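Local atomic coordinates of uncharacterized protein (Bacteroides ovatus, PDB entry 3NQK), a protein that is of unknown function but joins a beta-sandwich-like domain, probably of the E-set type, to a BT_3044-like C-terminal domain built mainly of antiparallel strands. Residues V13-P18 against L43-S48; Q55-H60 against V132-Y137; S168-T173 against A183-K188; S253-D258 against E265-Q270; E274-D279 against K293-G298. One frame throughout, in Å; residues are numbered along the deposited sequence.

Contact 1: residues V13-P18 against L43-S48; sequences VSFKAP and LPIIVS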
# COMPACT_ATOMS: atom_id res chain seq x y z
N VAL A 13 -23.86 7.76 3.56
CA VAL A 13 -22.50 8.26 3.38
C VAL A 13 -21.72 8.15 4.67
O VAL A 13 -22.13 8.70 5.67
CB VAL A 13 -22.50 9.72 2.96
CG1 VAL A 13 -21.04 10.26 2.83
CG2 VAL A 13 -23.25 9.89 1.66
N SER A 14 -20.56 7.50 4.62
CA SER A 14 -19.78 7.26 5.82
C SER A 14 -18.27 7.19 5.57
O SER A 14 -17.82 7.15 4.43
CB SER A 14 -20.22 5.96 6.45
OG SER A 14 -19.94 4.88 5.59
N PHE A 15 -17.51 7.18 6.67
CA PHE A 15 -16.06 7.10 6.63
C PHE A 15 -15.63 5.65 6.62
O PHE A 15 -16.29 4.81 7.22
CB PHE A 15 -15.46 7.76 7.88
CG PHE A 15 -15.78 9.22 8.03
CD1 PHE A 15 -15.13 10.18 7.25
CD2 PHE A 15 -16.64 9.65 9.02
CE1 PHE A 15 -15.38 11.51 7.42
CE2 PHE A 15 -16.89 11.00 9.20
CZ PHE A 15 -16.26 11.93 8.39
N LYS A 16 -14.50 5.36 5.99
CA LYS A 16 -13.94 4.01 6.04
C LYS A 16 -12.45 4.02 6.36
O LYS A 16 -11.60 4.11 5.46
CB LYS A 16 -14.19 3.26 4.73
CG LYS A 16 -14.55 1.79 4.93
CD LYS A 16 -15.97 1.63 5.55
CE LYS A 16 -16.45 0.17 5.52
NZ LYS A 16 -15.45 -0.77 6.16
N ALA A 17 -12.13 3.93 7.64
CA ALA A 17 -10.76 3.80 8.06
C ALA A 17 -10.23 2.42 7.62
O ALA A 17 -11.02 1.53 7.25
CB ALA A 17 -10.66 3.96 9.56
N PRO A 18 -8.89 2.23 7.65
CA PRO A 18 -8.27 0.94 7.28
C PRO A 18 -8.79 -0.26 8.11
O PRO A 18 -8.96 -1.35 7.57
CB PRO A 18 -6.77 1.18 7.54
CG PRO A 18 -6.59 2.66 7.50
CD PRO A 18 -7.88 3.27 7.96
N LEU A 43 -8.37 9.73 4.58
CA LEU A 43 -9.51 9.01 5.11
C LEU A 43 -10.60 8.92 4.06
O LEU A 43 -11.15 9.93 3.64
CB LEU A 43 -10.04 9.71 6.34
CG LEU A 43 -11.25 9.11 7.00
CD1 LEU A 43 -10.97 7.68 7.40
CD2 LEU A 43 -11.65 9.95 8.22
N PRO A 44 -10.91 7.71 3.62
CA PRO A 44 -11.91 7.55 2.61
C PRO A 44 -13.31 7.89 3.06
O PRO A 44 -13.72 7.53 4.17
CB PRO A 44 -11.83 6.06 2.28
CG PRO A 44 -10.47 5.67 2.62
CD PRO A 44 -10.05 6.53 3.75
N ILE A 45 -14.03 8.58 2.19
CA ILE A 45 -15.44 8.83 2.38
C ILE A 45 -16.17 7.99 1.32
O ILE A 45 -15.86 8.07 0.13
CB ILE A 45 -15.76 10.29 2.23
CG1 ILE A 45 -15.04 11.09 3.33
CG2 ILE A 45 -17.23 10.51 2.33
CD1 ILE A 45 -15.26 12.55 3.24
N ILE A 46 -17.11 7.17 1.79
CA ILE A 46 -17.74 6.16 0.96
C ILE A 46 -19.23 6.37 0.88
O ILE A 46 -19.88 6.65 1.89
CB ILE A 46 -17.46 4.74 1.55
CG1 ILE A 46 -16.12 4.22 1.06
CG2 ILE A 46 -18.50 3.78 1.15
CD1 ILE A 46 -14.97 4.99 1.58
N VAL A 47 -19.79 6.23 -0.33
CA VAL A 47 -21.24 6.30 -0.53
C VAL A 47 -21.78 4.90 -0.80
O VAL A 47 -21.69 4.40 -1.91
CB VAL A 47 -21.59 7.23 -1.69
CG1 VAL A 47 -23.10 7.34 -1.84
CG2 VAL A 47 -20.96 8.62 -1.47
N SER A 48 -22.33 4.28 0.23
CA SER A 48 -22.81 2.89 0.15
C SER A 48 -24.23 2.81 -0.27
O SER A 48 -25.07 3.57 0.21
CB SER A 48 -22.66 2.19 1.52
OG SER A 48 -21.29 1.93 1.83
O HOH W 1 -21.25 4.24 3.67
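The Phe-15 ring has the carbonyl O of Pro-44 at its edge, near the ring plane. Two apolar groups reach its CD1 obliquely: Leu-43 CD2 at 3.6 Å from Phe-15 CD1, and Ile-45 CG1. Leu-43 crosses the Phe-15 side chain at about a right angle. With Phe-15 CG anti to the carbonyl carbon (chi1 -61°), the side chain runs beside Ile-45 in the same direction. On the same sheet face, Val-13 CG1 meets Ile-45 CG2 at 3.9 Å. Strand 12-15 is an edge strand of a four-stranded antiparallel sheet, and strand 38-48 lies next to it. Ser-14 and Ile-46 form the hydrogen-bonded pair, with Ser-14 N to Ile-46 O at 2.9 Å and Ile-46 N to Ser-14 O at 2.7 Å. Val-13 and Phe-15 face inward onto Leu-129 and Ile-131 of strand 125-133 and onto strand 57-63, as in a two-sheet sandwich. Past the end of strand 12-15, Lys-16 CB touches Ile-46 CD1 at 3.7 Å. On its own face of the sheet Ile-46 also packs on Met-257 of the second subunit.

Contact 2: residues Q55-H60 against V132-Y137; sequences QDRDIH and VDDGSY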
# COMPACT_ATOMS: atom_id res chain seq x y z
N GLN A 55 -26.36 11.39 -7.54
CA GLN A 55 -26.35 12.80 -7.12
C GLN A 55 -24.93 13.34 -7.02
O GLN A 55 -24.05 12.67 -6.48
CB GLN A 55 -27.03 12.96 -5.74
CG GLN A 55 -28.51 12.53 -5.66
CD GLN A 55 -29.19 12.91 -4.29
OE1 GLN A 55 -29.04 14.05 -3.80
NE2 GLN A 55 -29.94 11.98 -3.72
N ASP A 56 -24.70 14.54 -7.55
CA ASP A 56 -23.49 15.27 -7.21
C ASP A 56 -23.68 15.64 -5.75
O ASP A 56 -24.73 16.12 -5.37
CB ASP A 56 -23.31 16.54 -8.06
CG ASP A 56 -22.73 16.24 -9.47
OD1 ASP A 56 -23.50 15.77 -10.36
OD2 ASP A 56 -21.54 16.56 -9.70
N ARG A 57 -22.70 15.30 -4.92
CA ARG A 57 -22.83 15.52 -3.49
C ARG A 57 -21.68 16.34 -2.97
O ARG A 57 -20.51 16.02 -3.21
CB ARG A 57 -22.90 14.18 -2.74
CG ARG A 57 -23.84 13.17 -3.38
CD ARG A 57 -23.75 11.79 -2.76
NE ARG A 57 -24.65 11.65 -1.62
CZ ARG A 57 -25.73 10.86 -1.61
NH1 ARG A 57 -26.04 10.10 -2.65
NH2 ARG A 57 -26.48 10.80 -0.51
N ASP A 58 -22.02 17.46 -2.34
CA ASP A 58 -21.07 18.25 -1.61
C ASP A 58 -21.22 17.87 -0.16
O ASP A 58 -22.21 18.20 0.47
CB ASP A 58 -21.32 19.75 -1.82
CG ASP A 58 -20.85 20.23 -3.19
OD1 ASP A 58 -19.66 20.02 -3.54
OD2 ASP A 58 -21.67 20.84 -3.92
N ILE A 59 -20.25 17.11 0.35
CA ILE A 59 -20.32 16.58 1.71
C ILE A 59 -19.60 17.50 2.66
O ILE A 59 -18.51 17.98 2.36
CB ILE A 59 -19.70 15.17 1.78
CG1 ILE A 59 -20.52 14.20 0.93
CG2 ILE A 59 -19.62 14.67 3.24
CD1 ILE A 59 -19.78 12.95 0.50
N HIS A 60 -20.21 17.78 3.80
CA HIS A 60 -19.60 18.68 4.78
C HIS A 60 -19.14 17.91 6.00
O HIS A 60 -19.89 17.10 6.55
CB HIS A 60 -20.58 19.77 5.19
CG HIS A 60 -20.96 20.70 4.07
ND1 HIS A 60 -20.49 22.00 4.00
CD2 HIS A 60 -21.75 20.52 2.99
CE1 HIS A 60 -20.99 22.58 2.92
NE2 HIS A 60 -21.75 21.71 2.29
N VAL A 132 -21.82 16.38 8.89
CA VAL A 132 -22.98 17.20 9.22
C VAL A 132 -23.99 17.36 8.03
O VAL A 132 -25.09 17.84 8.22
CB VAL A 132 -22.54 18.61 9.75
CG1 VAL A 132 -21.66 18.44 10.97
CG2 VAL A 132 -21.80 19.40 8.68
N ASP A 133 -23.58 16.94 6.82
CA ASP A 133 -24.47 16.99 5.60
C ASP A 133 -23.93 16.03 4.53
O ASP A 133 -22.82 16.21 4.05
CB ASP A 133 -24.55 18.42 5.03
CG ASP A 133 -25.38 18.49 3.70
OD1 ASP A 133 -26.23 17.60 3.44
OD2 ASP A 133 -25.18 19.46 2.93
N ASP A 134 -24.74 15.04 4.16
CA ASP A 134 -24.29 13.97 3.21
C ASP A 134 -24.48 14.33 1.73
O ASP A 134 -24.39 13.45 0.86
CB ASP A 134 -24.98 12.61 3.53
CG ASP A 134 -26.49 12.62 3.26
OD1 ASP A 134 -27.02 13.61 2.71
OD2 ASP A 134 -27.15 11.62 3.61
N GLY A 135 -24.81 15.59 1.45
CA GLY A 135 -24.91 16.09 0.07
C GLY A 135 -26.22 15.79 -0.64
O GLY A 135 -26.45 16.31 -1.74
N SER A 136 -27.08 14.98 -0.02
CA SER A 136 -28.37 14.59 -0.63
C SER A 136 -29.42 15.67 -0.42
O SER A 136 -29.27 16.54 0.45
CB SER A 136 -28.86 13.27 -0.04
OG SER A 136 -29.36 13.45 1.26
N TYR A 137 -30.52 15.58 -1.17
CA TYR A 137 -31.57 16.61 -1.15
C TYR A 137 -32.33 16.68 0.21
O TYR A 137 -32.60 15.65 0.84
CB TYR A 137 -32.59 16.41 -2.32
CG TYR A 137 -33.73 17.42 -2.29
CD1 TYR A 137 -33.47 18.79 -2.42
CD2 TYR A 137 -35.05 17.01 -2.08
CE1 TYR A 137 -34.50 19.73 -2.35
CE2 TYR A 137 -36.09 17.95 -2.01
CZ TYR A 137 -35.80 19.31 -2.14
OH TYR A 137 -36.81 20.26 -2.06
O HOH W 2 -23.96 20.81 0.23
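Arg-57 reaches across to the turn at 133-136. Its CB lies 3.9 Å from Gly-135 CA. Gly-135 has no side chain here, where a CB would run into Arg-57 CB. CG carries the chain on, and Arg-57 CD passes 4.0 Å from Asp-134 O. A bend at chi3 (89°) then brings NE to the same oxygen, with Arg-57 NE donating to Asp-134 O at 3.1 Å. The bond is nearly straight (169°), and the oxygen lies in the guanidinium plane. At the tip, Arg-57 NH2 rests 3.5 Å from Ser-136 CB, while NH1 turns to Asn-53 OD1. An alanine here would probably leave Asp-134 O without this donor and open a gap beside Ser-136 CB.

The turn is braced from within. Asp-133 OD1 accepts from Gly-135 N, and Asp-134 OD1 accepts from Ser-136 N and OG, so two Asx turns follow in succession. Further along, His-60 N donates to Asp-133 O at 3.1 Å, in an antiparallel hydrogen-bonded pair between strands 57-63 and 125-133. The His-60 ring lies beside the Asp-133 carboxylate, their planes only 14° apart. A water at the ring edge links His-60 NE2, Asp-58 O and Asp-133 OD2, while His-60 ND1 bonds Glu-97. Asp-134 OD2 stays 4.3 Å from Arg-57 NH2, beyond a salt bridge. The arginine therefore grips the turn through a backbone oxygen, and the Asp-134 carboxylate would probably add only a diffuse attraction.

Contact 3: residues S168-T173 against A183-K188; sequences SMKVYT and ARTTDK
Val-171 N donates to Arg-184 O at 2.9 Å, and Arg-184 N returns a bond to Val-171 O at 3.0 Å. The two make an antiparallel hydrogen-bonded pair. Next to it, the Tyr-172 ring lies under the methyl of Ala-183. Ala-183 CB sits over one ring face, offset toward the rim, and is nearest to Tyr-172 CE2 at 3.4 Å. This is a CH-pi contact, 3.8 Å from Ala-183 CB to the ring centroid. A serine in place of Tyr-172 removes the ring, and would probably open a gap beside the Ala-183 methyl. The same methyl also meets Lys-170 CB at 3.9 Å.

Beyond the paired residues the two segments are joined more loosely. Thr-185 CG2 approaches the carbonyl O of Met-169, a selenomethionine, at 3.4 Å. That methyl is anti to the carbonyl carbon of Thr-185, with OG1 between N and C (chi1 68°). A water lies between Met-169 O and Thr-186 N and accepts from that N at 2.9 Å. Strand 169-175 bonds strand 292-307 on its other edge, through Lys-170 and Tyr-172. The whole is a beta hairpin of strands 169-175 and 178-184, with a water between the two segments beyond the paired residues.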
# COMPACT_ATOMS: atom_id res chain seq x y z
N SER A 168 12.89 -8.26 30.52
CA SER A 168 14.30 -8.29 30.97
C SER A 168 14.70 -7.03 31.71
O SER A 168 15.88 -6.83 32.01
CB SER A 168 15.25 -8.51 29.79
OG SER A 168 15.26 -9.86 29.39
N MSE A 169 13.73 -6.15 31.98
CA MSE A 169 14.01 -4.91 32.72
C MSE A 169 13.69 -5.13 34.17
O MSE A 169 12.54 -5.40 34.54
CB MSE A 169 13.18 -3.74 32.18
CG MSE A 169 13.49 -2.43 32.88
SE MSE A 169 12.34 -1.00 32.37
CE MSE A 169 10.74 -1.64 33.27
N LYS A 170 14.71 -5.04 35.01
CA LYS A 170 14.54 -5.25 36.43
C LYS A 170 14.53 -3.94 37.19
O LYS A 170 15.31 -3.01 36.89
CB LYS A 170 15.65 -6.15 36.96
CG LYS A 170 15.57 -7.61 36.47
CD LYS A 170 16.55 -8.48 37.24
CE LYS A 170 16.31 -9.95 37.00
NZ LYS A 170 16.99 -10.77 38.06
N VAL A 171 13.64 -3.84 38.17
CA VAL A 171 13.53 -2.65 38.98
C VAL A 171 13.73 -2.97 40.46
O VAL A 171 12.92 -3.65 41.08
CB VAL A 171 12.21 -1.99 38.76
CG1 VAL A 171 12.06 -0.78 39.65
CG2 VAL A 171 12.06 -1.60 37.26
N TYR A 172 14.84 -2.51 41.00
CA TYR A 172 15.20 -2.79 42.39
C TYR A 172 14.88 -1.60 43.27
O TYR A 172 15.18 -0.46 42.92
CB TYR A 172 16.69 -3.08 42.49
CG TYR A 172 17.21 -4.18 41.58
CD1 TYR A 172 17.63 -3.89 40.28
CD2 TYR A 172 17.34 -5.49 42.04
CE1 TYR A 172 18.16 -4.88 39.46
CE2 TYR A 172 17.85 -6.49 41.21
CZ TYR A 172 18.26 -6.17 39.92
OH TYR A 172 18.76 -7.15 39.10
N THR A 173 14.33 -1.88 44.45
CA THR A 173 14.05 -0.84 45.43
C THR A 173 15.26 -0.58 46.30
O THR A 173 15.82 -1.49 46.81
CB THR A 173 12.93 -1.28 46.37
OG1 THR A 173 11.75 -1.54 45.62
CG2 THR A 173 12.66 -0.22 47.41
N ALA A 183 13.89 -8.02 42.74
CA ALA A 183 13.54 -7.06 41.71
C ALA A 183 12.16 -7.32 41.20
O ALA A 183 11.69 -8.46 41.18
CB ALA A 183 14.53 -7.12 40.57
N ARG A 184 11.50 -6.24 40.79
CA ARG A 184 10.18 -6.31 40.20
C ARG A 184 10.30 -6.15 38.69
O ARG A 184 11.27 -5.57 38.19
CB ARG A 184 9.30 -5.21 40.78
CG ARG A 184 8.61 -5.59 42.11
CD ARG A 184 8.14 -4.35 42.91
NE ARG A 184 7.92 -3.18 42.06
CZ ARG A 184 7.70 -1.95 42.51
NH1 ARG A 184 7.59 -1.73 43.82
NH2 ARG A 184 7.56 -0.94 41.66
N THR A 185 9.32 -6.68 37.96
CA THR A 185 9.28 -6.56 36.50
C THR A 185 7.86 -6.48 36.01
O THR A 185 6.92 -6.88 36.72
CB THR A 185 9.94 -7.78 35.81
OG1 THR A 185 9.14 -8.94 36.03
CG2 THR A 185 11.30 -8.02 36.35
N THR A 186 7.69 -5.94 34.82
CA THR A 186 6.39 -5.96 34.13
C THR A 186 6.62 -6.48 32.72
O THR A 186 7.75 -6.60 32.29
CB THR A 186 5.75 -4.57 34.07
OG1 THR A 186 4.39 -4.70 33.65
CG2 THR A 186 6.50 -3.67 33.11
N ASP A 187 5.56 -6.79 32.01
CA ASP A 187 5.73 -7.45 30.73
C ASP A 187 5.97 -6.48 29.54
O ASP A 187 6.55 -6.87 28.56
CB ASP A 187 4.55 -8.41 30.45
CG ASP A 187 3.20 -7.74 30.52
OD1 ASP A 187 3.16 -6.48 30.60
OD2 ASP A 187 2.17 -8.47 30.53
N LYS A 188 5.60 -5.21 29.68
CA LYS A 188 5.76 -4.26 28.57
C LYS A 188 5.77 -2.79 29.02
O LYS A 188 5.21 -2.45 30.05
CB LYS A 188 4.64 -4.44 27.56
CG LYS A 188 3.27 -3.94 28.07
CD LYS A 188 2.12 -4.35 27.15
CE LYS A 188 0.75 -3.95 27.75
NZ LYS A 188 -0.37 -4.44 26.89
O HOH W 3 10.07 -4.80 33.67

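Contact 4: residues S253-D258 against E265-Q270; sequences STSVMD and ERRYVQ
Arg-266 runs beside Asp-258, both side chains pointing the same way, and its guanidinium edge meets Asp-258 OD1. That oxygen of Asp-258, OD1, lies in the guanidinium plane, 3.2 Å from Arg-266 NE, and forms a salt bridge. A second, weak bond joins Arg-266 NH2 to the same Asp-258 OD1. The carboxylate is turned 80° against the guanidinium, and NE meets OD1 from above the carboxylate plane. The extended chain of Arg-266 and Asp-258 CG anti to its backbone N (chi1 -171°) bring the two groups side by side. Asp-258 OD2 is held by Arg-261 N in the connecting loop.

On the Arg-266 face of the sheet Val-256 CG2 sits near the edge of the Tyr-268 ring, 4.2 Å from Tyr-268 CE2. The other face carries Ser-255, Met-257, Glu-265 and Arg-267. Glu-265 OE2 lies over a face of the Arg-267 guanidinium, 3.2 Å from Arg-267 NH2, so charge alone links the two. Ser-255 CB touches Glu-265 OE2 at 3.4 Å. The selenium of Met-257, a selenomethionine, lies 3.8 Å from Glu-265 CB. Two hydrogen-bonded pairs, Thr-254 with Tyr-268 and Val-256 with Arg-266, hold the backbones.

Val-52 of the second subunit packs on Thr-254 and Val-256, while Cys-106 of that subunit packs on Met-257. This is the end of the hairpin of strands 244-257 and 264-279 next to its connecting loop. Strand 292-307 bonds the far edge of strand 264-279.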
# COMPACT_ATOMS: atom_id res chain seq x y z
N SER A 253 19.74 -2.76 16.29
CA SER A 253 18.61 -3.04 15.42
C SER A 253 18.92 -4.26 14.58
O SER A 253 19.99 -4.38 14.05
CB SER A 253 18.33 -1.85 14.53
OG SER A 253 17.10 -2.02 13.82
N THR A 254 17.98 -5.19 14.50
CA THR A 254 18.21 -6.45 13.77
C THR A 254 16.94 -6.90 13.05
O THR A 254 15.84 -6.57 13.48
CB THR A 254 18.66 -7.55 14.73
OG1 THR A 254 19.75 -7.06 15.49
CG2 THR A 254 19.10 -8.77 13.99
N SER A 255 17.09 -7.64 11.96
CA SER A 255 15.93 -8.09 11.18
C SER A 255 16.12 -9.48 10.63
O SER A 255 17.16 -9.78 10.07
CB SER A 255 15.68 -7.12 10.03
OG SER A 255 15.54 -5.80 10.49
N VAL A 256 15.11 -10.32 10.77
CA VAL A 256 15.11 -11.65 10.14
C VAL A 256 13.77 -11.93 9.53
O VAL A 256 12.78 -11.24 9.81
CB VAL A 256 15.46 -12.76 11.16
CG1 VAL A 256 16.84 -12.55 11.71
CG2 VAL A 256 14.45 -12.79 12.28
N MSE A 257 13.72 -12.93 8.65
CA MSE A 257 12.45 -13.38 8.08
C MSE A 257 11.86 -14.45 8.97
O MSE A 257 12.59 -15.22 9.58
CB MSE A 257 12.65 -13.92 6.69
CG MSE A 257 13.35 -12.97 5.75
SE MSE A 257 12.49 -11.25 5.56
CE MSE A 257 10.94 -11.81 4.52
N ASP A 258 10.53 -14.47 9.09
CA ASP A 258 9.83 -15.52 9.82
C ASP A 258 9.94 -16.85 9.06
O ASP A 258 10.00 -16.86 7.83
CB ASP A 258 8.36 -15.15 10.01
CG ASP A 258 7.63 -16.08 10.95
OD1 ASP A 258 8.10 -16.24 12.10
OD2 ASP A 258 6.58 -16.62 10.56
N GLU A 265 8.97 -10.01 7.57
CA GLU A 265 10.21 -9.56 8.17
C GLU A 265 9.92 -9.13 9.61
O GLU A 265 9.00 -8.37 9.85
CB GLU A 265 10.80 -8.37 7.37
CG GLU A 265 11.95 -7.64 8.08
CD GLU A 265 12.44 -6.40 7.34
OE1 GLU A 265 11.71 -5.89 6.46
OE2 GLU A 265 13.55 -5.92 7.66
N ARG A 266 10.71 -9.64 10.55
CA ARG A 266 10.58 -9.26 11.93
C ARG A 266 11.74 -8.36 12.32
O ARG A 266 12.88 -8.78 12.27
CB ARG A 266 10.55 -10.49 12.82
CG ARG A 266 9.30 -11.40 12.58
CD ARG A 266 9.04 -12.34 13.78
NE ARG A 266 8.01 -13.34 13.50
CZ ARG A 266 6.69 -13.11 13.51
NH1 ARG A 266 6.21 -11.89 13.78
NH2 ARG A 266 5.85 -14.10 13.24
N ARG A 267 11.45 -7.10 12.63
CA ARG A 267 12.49 -6.12 12.95
C ARG A 267 12.51 -5.83 14.44
O ARG A 267 11.49 -5.46 15.03
CB ARG A 267 12.26 -4.83 12.17
CG ARG A 267 13.51 -3.93 12.08
CD ARG A 267 13.20 -2.54 11.51
NE ARG A 267 12.70 -2.59 10.12
CZ ARG A 267 13.48 -2.73 9.05
NH1 ARG A 267 14.79 -2.85 9.18
NH2 ARG A 267 12.93 -2.76 7.84
N TYR A 268 13.67 -6.00 15.04
CA TYR A 268 13.84 -5.82 16.47
C TYR A 268 14.73 -4.63 16.79
O TYR A 268 15.78 -4.45 16.18
CB TYR A 268 14.47 -7.06 17.06
CG TYR A 268 13.69 -8.33 16.82
CD1 TYR A 268 12.71 -8.75 17.70
CD2 TYR A 268 13.96 -9.12 15.73
CE1 TYR A 268 12.01 -9.93 17.50
CE2 TYR A 268 13.26 -10.31 15.51
CZ TYR A 268 12.29 -10.69 16.40
OH TYR A 268 11.60 -11.85 16.18
N VAL A 269 14.27 -3.78 17.71
CA VAL A 269 15.11 -2.73 18.27
C VAL A 269 15.23 -2.99 19.73
O VAL A 269 14.24 -2.97 20.45
CB VAL A 269 14.51 -1.36 18.10
CG1 VAL A 269 15.39 -0.33 18.79
CG2 VAL A 269 14.35 -1.03 16.61
N GLN A 270 16.43 -3.31 20.17
CA GLN A 270 16.69 -3.61 21.56
C GLN A 270 17.49 -2.50 22.18
O GLN A 270 18.51 -2.08 21.64
CB GLN A 270 17.45 -4.93 21.68
CG GLN A 270 17.71 -5.38 23.13
CD GLN A 270 18.60 -6.62 23.21
OE1 GLN A 270 19.74 -6.62 22.74
NE2 GLN A 270 18.08 -7.67 23.81

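Contact 5: residues E274-D279 against K293-G298; sequences EYDFQD and KYRVAG
Arg-295 carries two carboxylates at its guanidinium. Its NE donates to Asp-276 OD1 at 2.6 Å, with that oxygen in the guanidinium plane. NE comes on the syn side, but 34° out of the carboxylate plane. Arg-295 NH1 donates to Glu-274 OE2 at 2.9 Å, meeting it from above the carboxylate plane. The Arg-295 chain bends at chi2 and again at chi3 (66°), which turns its NE to Asp-276. Together they form a salt-bridge network on one sheet face. The arginine would probably offset the charge of the two neighbouring acids.

The opposite face is apolar. Val-296 CB lies over a face of the Tyr-275 ring, offset toward the rim, 3.7 Å from its centroid. Val-296 CG2 also reaches the edge of the Phe-277 ring, 3.8 Å from Phe-277 CE1. The Phe-277 and Tyr-294 rings meet obliquely, Phe-277 CZ lying 3.9 Å from Tyr-294 CD2. Asp-279 CB touches the edge of the Tyr-294 ring.

The backbone is paired at Tyr-275 with Val-296 and at Phe-277 with Tyr-294, which fixes the register of both faces. In the second shell Tyr-174 OH makes weak bonds to Asp-276 OD2 and Arg-295 NH2, and Tyr-275 OH bonds Gly-204 N.

Strand 264-279 lies between strands 244-257 and 292-307 in the C-terminal antiparallel sheet. Strand 292-307 is bonded in turn to strand 169-175, whose Met-169 and Val-171 pack on Val-296.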
# COMPACT_ATOMS: atom_id res chain seq x y z
N GLU A 274 20.65 1.51 32.17
CA GLU A 274 20.64 1.38 33.60
C GLU A 274 20.57 2.75 34.19
O GLU A 274 21.31 3.63 33.79
CB GLU A 274 21.91 0.67 34.06
CG GLU A 274 22.02 0.50 35.59
CD GLU A 274 23.14 -0.48 36.01
OE1 GLU A 274 24.12 -0.67 35.22
OE2 GLU A 274 23.04 -1.05 37.12
N TYR A 275 19.64 2.97 35.11
CA TYR A 275 19.50 4.30 35.74
C TYR A 275 18.86 4.25 37.11
O TYR A 275 18.29 3.25 37.51
CB TYR A 275 18.69 5.24 34.83
CG TYR A 275 17.25 4.80 34.54
CD1 TYR A 275 16.23 5.03 35.45
CD2 TYR A 275 16.92 4.22 33.33
CE1 TYR A 275 14.90 4.64 35.16
CE2 TYR A 275 15.63 3.83 33.04
CZ TYR A 275 14.62 4.05 33.94
OH TYR A 275 13.31 3.65 33.62
N ASP A 276 18.96 5.37 37.82
CA ASP A 276 18.27 5.53 39.08
C ASP A 276 17.22 6.58 38.92
O ASP A 276 17.38 7.51 38.12
CB ASP A 276 19.25 6.02 40.17
CG ASP A 276 20.15 4.93 40.70
OD1 ASP A 276 19.76 3.75 40.64
OD2 ASP A 276 21.23 5.28 41.23
N PHE A 277 16.15 6.47 39.71
CA PHE A 277 15.16 7.55 39.85
C PHE A 277 14.35 7.35 41.10
O PHE A 277 14.46 6.33 41.77
CB PHE A 277 14.25 7.62 38.65
CG PHE A 277 13.09 6.69 38.71
CD1 PHE A 277 13.25 5.35 38.39
CD2 PHE A 277 11.82 7.16 39.00
CE1 PHE A 277 12.16 4.48 38.41
CE2 PHE A 277 10.73 6.29 39.03
CZ PHE A 277 10.90 4.95 38.74
N GLN A 278 13.56 8.35 41.44
CA GLN A 278 12.73 8.31 42.65
C GLN A 278 11.30 8.52 42.29
O GLN A 278 10.99 9.35 41.43
CB GLN A 278 13.14 9.42 43.62
CG GLN A 278 14.56 9.33 44.07
CD GLN A 278 14.88 10.32 45.17
OE1 GLN A 278 14.19 11.34 45.36
NE2 GLN A 278 15.94 10.03 45.90
N ASP A 279 10.40 7.82 43.00
CA ASP A 279 8.97 8.01 42.85
C ASP A 279 8.53 8.79 44.04
O ASP A 279 8.70 8.35 45.17
CB ASP A 279 8.24 6.65 42.78
CG ASP A 279 6.71 6.79 42.80
OD1 ASP A 279 6.20 7.87 43.14
OD2 ASP A 279 6.02 5.78 42.53
N LYS A 293 13.43 5.38 46.10
CA LYS A 293 14.44 5.34 45.04
C LYS A 293 14.49 3.96 44.40
O LYS A 293 14.42 2.95 45.09
CB LYS A 293 15.81 5.68 45.64
CG LYS A 293 16.91 5.97 44.61
CD LYS A 293 18.20 6.47 45.31
CE LYS A 293 19.19 7.06 44.30
NZ LYS A 293 20.31 7.78 44.97
N TYR A 294 14.64 3.92 43.08
CA TYR A 294 14.72 2.65 42.37
C TYR A 294 15.92 2.62 41.48
O TYR A 294 16.27 3.62 40.88
CB TYR A 294 13.48 2.42 41.52
CG TYR A 294 12.18 2.31 42.30
CD1 TYR A 294 11.84 1.14 42.97
CD2 TYR A 294 11.27 3.34 42.29
CE1 TYR A 294 10.64 1.05 43.67
CE2 TYR A 294 10.07 3.25 42.96
CZ TYR A 294 9.76 2.12 43.65
OH TYR A 294 8.56 2.08 44.33
N ARG A 295 16.54 1.45 41.38
CA ARG A 295 17.52 1.20 40.36
C ARG A 295 16.87 0.40 39.26
O ARG A 295 16.30 -0.65 39.51
CB ARG A 295 18.69 0.42 40.94
CG ARG A 295 19.68 -0.12 39.87
CD ARG A 295 20.37 1.00 39.15
NE ARG A 295 21.24 1.73 40.06
CZ ARG A 295 22.51 1.40 40.31
NH1 ARG A 295 23.07 0.37 39.69
NH2 ARG A 295 23.21 2.11 41.17
N VAL A 296 16.92 0.91 38.03
CA VAL A 296 16.34 0.22 36.86
C VAL A 296 17.47 -0.28 35.99
O VAL A 296 18.35 0.50 35.62
CB VAL A 296 15.50 1.16 36.01
CG1 VAL A 296 14.79 0.38 34.90
CG2 VAL A 296 14.50 1.91 36.86
N ALA A 297 17.46 -1.55 35.64
CA ALA A 297 18.56 -2.11 34.85
C ALA A 297 18.11 -3.25 33.99
O ALA A 297 17.38 -4.12 34.44
CB ALA A 297 19.69 -2.56 35.76
N GLY A 298 18.61 -3.28 32.74
CA GLY A 298 18.35 -4.39 31.82
C GLY A 298 18.16 -3.92 30.38
O GLY A 298 18.86 -3.02 29.90

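From the N terminus the five contacts follow in series; none nests in or crosses another. Contact 1 closes a 24-residue connection and contact 2 a 71-residue one that includes helix 65-76. They touch through Val-13, Ile-45 and Ile-59, so two sheets of the first domain meet. The C-terminal domain holds the rest. Contacts 3 and 4 close short hairpins, and contact 5 closes the 13-residue gap between its segments. Strand 264-279 carries both contacts 4 and 5, while strands 169-175 and 292-307 bond contact 3 to contact 5. Contacts 1 and 4 both touch the second subunit, though within one chain their centres lie about 34 Å apart.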